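Local coordinates for aminotransferase (Paracoccus denitrificans, PDB 4GRX), which probably transfers amino groups from amines or omega-amino acids to keto acids, as a pyridoxal-phosphate-dependent class III aminotransferase, at residues L357-V361 with P438-T442. Sequence-based numbering, arbitrary orientation.
Sequences LAENV and PFILT
Asn360 meets the loop around Phe439 because its CG stands anti to the backbone N (chi1 -160°), which carries the amide across to two backbone carbonyls of the loop. Phe439 answers with its CG anti to its own carbonyl carbon (chi1 -59°), and this lays the ring beside the first turn of helix 357-375. The case illustrates how one side-chain amide can bridge two carbonyls of a turn and so tie it to a helix. Asn360 ND2 donates to Phe439 O at 2.7 Å, nearly in line with that carbonyl, though the acceptor lies somewhat out of the amide plane. Its second bond, to Leu441 O at 3.1 Å, keeps to the amide plane and reaches the oxygen from a more bent direction. Both acceptors belong to a type I beta turn, Pro438 to Leu441, whose internal bond from Leu441 N to Pro438 O is weak. In the fold, this turn leads from strand 432-435, an outer strand, within this chain, of a three-stranded antiparallel sheet, into helix 443-463, for which Thr442 is the N-cap. Beside the amide, the rest of the contact is apolar. Val361 CG2 sits over one face of the Phe439 ring in a CH-pi contact, 3.8 Å from the centroid and displaced toward the rim, while Leu357 CB lies at the ring's edge. Leu357 and Ile440 run side by side, with Leu357 CD2 3.7 Å from Ile440 CG2. With an alanine here in place of Asn360, the carbonyls of Phe439 and Leu441 would probably lose their shared donor, and the turn its polar tie to the helix. Val72 and Arg276, both from loops, also touch Phe439, and Val351 of helix 339-354 packs on Leu357.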
loop_
_atom_site.group_PDB
_atom_site.type_symbol
_atom_site.label_atom_id
_atom_site.label_comp_id
_atom_site.label_asym_id
_atom_site.label_seq_id
_atom_site.Cartn_x
_atom_site.Cartn_y
_atom_site.Cartn_z
ATOM N N LEU A 357 -1.538 20.342 -19.877
ATOM C CA LEU A 357 -2.235 20.395 -18.585
ATOM C C LEU A 357 -1.525 21.270 -17.561
ATOM O O LEU A 357 -2.138 22.175 -16.997
ATOM C CB LEU A 357 -2.485 18.996 -18.026
ATOM C CG LEU A 357 -3.871 18.448 -18.380
ATOM C CD1 LEU A 357 -4.019 18.175 -19.870
ATOM C CD2 LEU A 357 -4.147 17.190 -17.569
ATOM N N ALA A 358 -0.242 20.984 -17.330
ATOM C CA ALA A 358 0.644 21.797 -16.474
ATOM C C ALA A 358 0.705 23.266 -16.889
ATOM O O ALA A 358 0.652 24.145 -16.021
ATOM C CB ALA A 358 2.041 21.201 -16.439
ATOM N N GLU A 359 0.802 23.532 -18.201
ATOM C CA GLU A 359 0.813 24.917 -18.675
ATOM C C GLU A 359 -0.512 25.600 -18.365
ATOM O O GLU A 359 -0.537 26.774 -17.983
ATOM C CB GLU A 359 1.168 25.040 -20.164
ATOM C CG GLU A 359 1.273 26.480 -20.684
ATOM C CD GLU A 359 2.453 27.274 -20.112
ATOM O OE1 GLU A 359 2.868 27.050 -18.953
ATOM O OE2 GLU A 359 2.983 28.149 -20.826
ATOM N N ASN A 360 -1.605 24.855 -18.492
ATOM C CA ASN A 360 -2.926 25.365 -18.109
ATOM C C ASN A 360 -2.978 25.882 -16.658
ATOM O O ASN A 360 -3.658 26.872 -16.370
ATOM C CB ASN A 360 -4.002 24.312 -18.357
ATOM C CG ASN A 360 -5.391 24.906 -18.452
ATOM O OD1 ASN A 360 -5.675 25.710 -19.341
ATOM N ND2 ASN A 360 -6.274 24.497 -17.545
ATOM N N VAL A 361 -2.234 25.228 -15.766
ATOM C CA VAL A 361 -2.144 25.642 -14.365
ATOM C C VAL A 361 -1.416 26.976 -14.244
ATOM O O VAL A 361 -1.894 27.893 -13.568
ATOM C CB VAL A 361 -1.425 24.584 -13.492
ATOM C CG1 VAL A 361 -1.177 25.102 -12.079
ATOM C CG2 VAL A 361 -2.222 23.291 -13.454
ATOM N N PRO A 438 -9.079 19.624 -11.089
ATOM C CA PRO A 438 -8.193 19.077 -12.130
ATOM C C PRO A 438 -7.524 20.178 -12.968
ATOM O O PRO A 438 -8.022 21.308 -13.078
ATOM C CB PRO A 438 -9.143 18.265 -13.014
ATOM C CG PRO A 438 -10.354 18.024 -12.187
ATOM C CD PRO A 438 -10.481 19.214 -11.292
ATOM N N PHE A 439 -6.389 19.827 -13.558
ATOM C CA PHE A 439 -5.673 20.731 -14.450
ATOM C C PHE A 439 -6.468 21.070 -15.722
ATOM O O PHE A 439 -6.334 22.162 -16.260
ATOM C CB PHE A 439 -4.298 20.150 -14.804
ATOM C CG PHE A 439 -3.391 19.890 -13.610
ATOM C CD1 PHE A 439 -2.236 19.125 -13.765
ATOM C CD2 PHE A 439 -3.683 20.400 -12.336
ATOM C CE1 PHE A 439 -1.391 18.888 -12.687
ATOM C CE2 PHE A 439 -2.842 20.160 -11.254
ATOM C CZ PHE A 439 -1.693 19.404 -11.428
ATOM N N ILE A 440 -7.308 20.153 -16.191
ATOM C CA ILE A 440 -8.128 20.366 -17.403
ATOM C C ILE A 440 -9.232 21.435 -17.262
ATOM O O ILE A 440 -10.085 21.590 -18.153
ATOM C CB ILE A 440 -8.769 19.048 -17.904
ATOM C CG1 ILE A 440 -9.739 18.482 -16.854
ATOM C CG2 ILE A 440 -7.693 18.025 -18.243
ATOM C CD1 ILE A 440 -10.886 17.700 -17.455
ATOM N N LEU A 441 -9.198 22.172 -16.155
ATOM C CA LEU A 441 -10.244 23.123 -15.788
ATOM C C LEU A 441 -10.248 24.376 -16.665
ATOM O O LEU A 441 -9.210 25.042 -16.802
ATOM C CB LEU A 441 -10.100 23.536 -14.320
ATOM C CG LEU A 441 -11.311 24.256 -13.730
ATOM C CD1 LEU A 441 -12.342 23.241 -13.239
ATOM C CD2 LEU A 441 -10.878 25.184 -12.607
ATOM N N THR A 442 -11.425 24.698 -17.214
ATOM C CA THR A 442 -11.611 25.838 -18.118
ATOM C C THR A 442 -12.037 27.088 -17.340
ATOM O O THR A 442 -12.623 26.979 -16.263
ATOM C CB THR A 442 -12.673 25.546 -19.219
ATOM O OG1 THR A 442 -13.996 25.547 -18.651
ATOM C CG2 THR A 442 -12.414 24.210 -19.943
#